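Local coordinates for xylosidase (Xanthomonas axonopodis pv. citri, PDB 6XN2), which probably hydrolyses the xylosidic links of xylan-derived oligosaccharides, as a family 43 glycoside hydrolase with a bound calcium ion, at residues A[191-196]-A[216-221]. Residues are numbered along the deposited sequence; the frame is centred on the assembly and turned at random.
Sequences GQLQHY and GPRVAR
G216 meets L193 through its backbone: the carbonyl oxygen O of G216 lies 3.4 Å from CD2 of L193, a van der Waals contact between a polar atom and a methyl. The amide N of G216 is hydrogen-bonded to the carboxylate of E235. P217 packs on V236 and F255. At R218 the chain enters strand 218-221, and the aliphatic stem of this arginine meets the other branch of L193, with CD1 of L193 4.0 Å from CG of R218 and 4.2 Å from its CD. With CG anti to the backbone N (chi1 176°) the L193 side chain reaches toward 216-221, and chi2 (65°) turns CD2 to the carbonyl of G216 and CD1 to the stem of R218. The R218 chain is bent at chi2 and chi3, which carries its guanidinium past the contact to OG of S233, bonded by NE; a weak bond runs from NH2 to OD1 of N199. No hydrogen bond links the two segments. The short 3-10 turn 193-195 presents the leucine. The contact packs the loop between strands 181-185 and 196-197 against the start of strand 218-221, in a blade of the five-bladed beta-propeller of family 43.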
ATOM      1  N   GLY A 191     -12.706   2.620   2.058  1.00 26.23           N
ATOM      2  CA  GLY A 191     -11.674   3.592   2.223  1.00 28.35           C
ATOM      3  C   GLY A 191     -12.132   5.012   2.155  1.00 29.38           C
ATOM      4  O   GLY A 191     -11.233   5.814   2.300  1.00 28.24           O
ATOM      5  N   GLN A 192     -13.328   5.252   1.529  1.00 27.42           N
ATOM      6  CA  GLN A 192     -14.040   6.540   1.518  1.00 25.90           C
ATOM      7  C   GLN A 192     -13.605   7.575   0.477  1.00 27.81           C
ATOM      8  O   GLN A 192     -14.167   8.673   0.441  1.00 28.76           O
ATOM      9  CB  GLN A 192     -13.970   7.205   2.907  1.00 23.77           C
ATOM     10  CG  GLN A 192     -14.523   6.342   4.043  1.00 29.71           C
ATOM     11  CD  GLN A 192     -14.394   6.989   5.420  1.00 30.80           C
ATOM     12  OE1 GLN A 192     -13.645   7.945   5.611  1.00 28.10           O
ATOM     13  NE2 GLN A 192     -15.128   6.458   6.387  1.00 30.62           N
ATOM     14  N   LEU A 193     -12.647   7.245  -0.385  1.00 25.97           N
ATOM     15  CA  LEU A 193     -12.172   8.211  -1.385  1.00 24.69           C
ATOM     16  C   LEU A 193     -13.297   8.711  -2.304  1.00 27.19           C
ATOM     17  O   LEU A 193     -13.235   9.821  -2.838  1.00 30.08           O
ATOM     18  CB  LEU A 193     -11.043   7.598  -2.225  1.00 30.05           C
ATOM     19  CG  LEU A 193     -10.470   8.408  -3.396  1.00 26.66           C
ATOM     20  CD1 LEU A 193      -9.774   9.686  -2.921  1.00 28.10           C
ATOM     21  CD2 LEU A 193      -9.509   7.556  -4.219  1.00 25.11           C
ATOM     22  N   GLN A 194     -14.329   7.888  -2.469  1.00 27.90           N
ATOM     23  CA  GLN A 194     -15.448   8.216  -3.350  1.00 28.01           C
ATOM     24  C   GLN A 194     -16.269   9.395  -2.835  1.00 29.79           C
ATOM     25  O   GLN A 194     -17.026   9.998  -3.592  1.00 27.31           O
ATOM     26  CB  GLN A 194     -16.352   6.993  -3.536  1.00 27.10           C
ATOM     27  CG  GLN A 194     -17.130   6.576  -2.293  1.00 27.00           C
ATOM     28  CD  GLN A 194     -16.350   5.658  -1.368  1.00 32.20           C
ATOM     29  OE1 GLN A 194     -15.125   5.534  -1.465  1.00 28.49           O
ATOM     30  NE2 GLN A 194     -17.060   5.009  -0.459  1.00 28.57           N
ATOM     31  N   HIS A 195     -16.118   9.717  -1.550  1.00 28.06           N
ATOM     32  CA  HIS A 195     -16.828  10.849  -0.957  1.00 29.72           C
ATOM     33  C   HIS A 195     -16.109  12.186  -1.120  1.00 28.80           C
ATOM     34  O   HIS A 195     -16.537  13.193  -0.548  1.00 25.97           O
ATOM     35  CB  HIS A 195     -17.083  10.594   0.523  1.00 27.94           C
ATOM     36  CG  HIS A 195     -18.138   9.567   0.773  1.00 32.48           C
ATOM     37  ND1 HIS A 195     -17.867   8.339   1.335  1.00 38.09           N
ATOM     38  CD2 HIS A 195     -19.468   9.576   0.513  1.00 33.38           C
ATOM     39  CE1 HIS A 195     -18.986   7.640   1.422  1.00 32.22           C
ATOM     40  NE2 HIS A 195     -19.971   8.367   0.925  1.00 41.84           N
ATOM     41  N   TYR A 196     -15.041  12.213  -1.872  1.00 27.55           N
ATOM     42  CA  TYR A 196     -14.283  13.423  -2.054  1.00 27.61           C
ATOM     43  C   TYR A 196     -14.081  13.835  -3.498  1.00 28.50           C
ATOM     44  O   TYR A 196     -13.937  13.022  -4.316  1.00 25.73           O
ATOM     45  CB  TYR A 196     -12.909  13.257  -1.427  1.00 27.76           C
ATOM     46  CG  TYR A 196     -12.919  12.989   0.036  1.00 29.63           C
ATOM     47  CD1 TYR A 196     -13.127  11.737   0.531  1.00 26.48           C
ATOM     48  CD2 TYR A 196     -12.699  13.998   0.921  1.00 28.15           C
ATOM     49  CE1 TYR A 196     -13.145  11.511   1.873  1.00 26.93           C
ATOM     50  CE2 TYR A 196     -12.703  13.778   2.239  1.00 29.24           C
ATOM     51  CZ  TYR A 196     -12.937  12.536   2.718  1.00 28.37           C
ATOM     52  OH  TYR A 196     -12.939  12.361   4.039  1.00 29.91           O
ATOM     53  N   GLY A 216      -8.991   8.237  -9.205  1.00 29.32           N
ATOM     54  CA  GLY A 216      -7.604   7.846  -9.070  1.00 30.25           C
ATOM     55  C   GLY A 216      -7.100   8.161  -7.677  1.00 27.79           C
ATOM     56  O   GLY A 216      -7.782   8.829  -6.898  1.00 25.54           O
ATOM     57  N   PRO A 217      -5.894   7.684  -7.350  1.00 28.48           N
ATOM     58  CA  PRO A 217      -5.314   8.040  -6.051  1.00 27.10           C
ATOM     59  C   PRO A 217      -4.988   9.530  -5.997  1.00 26.26           C
ATOM     60  O   PRO A 217      -5.015  10.201  -7.028  1.00 26.84           O
ATOM     61  CB  PRO A 217      -4.046   7.181  -5.985  1.00 26.89           C
ATOM     62  CG  PRO A 217      -3.666   6.969  -7.429  1.00 28.03           C
ATOM     63  CD  PRO A 217      -4.973   6.889  -8.185  1.00 27.78           C
ATOM     64  N   ARG A 218      -4.634  10.028  -4.842  1.00 24.16           N
ATOM     65  CA  ARG A 218      -4.246  11.398  -4.702  1.00 24.19           C
ATOM     66  C   ARG A 218      -2.731  11.499  -4.555  1.00 26.85           C
ATOM     67  O   ARG A 218      -2.117  10.575  -4.108  1.00 26.60           O
ATOM     68  CB  ARG A 218      -4.905  11.964  -3.491  1.00 25.23           C
ATOM     69  CG  ARG A 218      -6.388  11.754  -3.460  1.00 25.99           C
ATOM     70  CD  ARG A 218      -7.070  12.387  -4.644  1.00 26.19           C
ATOM     71  NE  ARG A 218      -6.930  13.825  -4.658  1.00 25.76           N
ATOM     72  CZ  ARG A 218      -7.622  14.624  -5.436  1.00 30.84           C
ATOM     73  NH1 ARG A 218      -8.490  14.125  -6.260  1.00 27.32           N
ATOM     74  NH2 ARG A 218      -7.453  15.909  -5.390  1.00 28.11           N
ATOM     75  N   VAL A 219      -2.150  12.609  -4.954  1.00 21.93           N
ATOM     76  CA  VAL A 219      -0.734  12.796  -4.810  1.00 23.92           C
ATOM     77  C   VAL A 219      -0.443  14.209  -4.344  1.00 25.67           C
ATOM     78  O   VAL A 219      -1.061  15.114  -4.764  1.00 28.55           O
ATOM     79  CB  VAL A 219       0.033  12.490  -6.088  1.00 25.51           C
ATOM     80  CG1 VAL A 219      -0.407  13.364  -7.220  1.00 25.27           C
ATOM     81  CG2 VAL A 219       1.530  12.569  -5.891  1.00 27.92           C
ATOM     82  N   ALA A 220       0.477  14.356  -3.418  1.00 26.77           N
ATOM     83  CA  ALA A 220       0.869  15.653  -2.947  1.00 29.23           C
ATOM     84  C   ALA A 220       2.304  15.640  -2.497  1.00 26.76           C
ATOM     85  O   ALA A 220       2.701  14.815  -1.753  1.00 23.99           O
ATOM     86  CB  ALA A 220      -0.003  16.085  -1.820  1.00 25.56           C
ATOM     87  N   ARG A 221       3.068  16.606  -2.956  1.00 25.99           N
ATOM     88  CA  ARG A 221       4.438  16.711  -2.514  1.00 29.86           C
ATOM     89  C   ARG A 221       4.432  17.055  -1.037  1.00 27.12           C
ATOM     90  O   ARG A 221       3.640  17.809  -0.565  1.00 27.28           O
ATOM     91  CB  ARG A 221       5.227  17.770  -3.299  1.00 31.93           C
ATOM     92  CG  ARG A 221       6.692  17.814  -2.943  1.00 32.35           C
ATOM     93  CD  ARG A 221       7.495  18.811  -3.714  1.00 43.36           C
ATOM     94  NE  ARG A 221       7.189  20.183  -3.374  1.00 56.79           N
ATOM     95  CZ  ARG A 221       7.709  20.839  -2.339  1.00 65.84           C
ATOM     96  NH1 ARG A 221       8.545  20.242  -1.505  1.00 58.34           N
ATOM     97  NH2 ARG A 221       7.361  22.092  -2.122  1.00 69.00           N
TER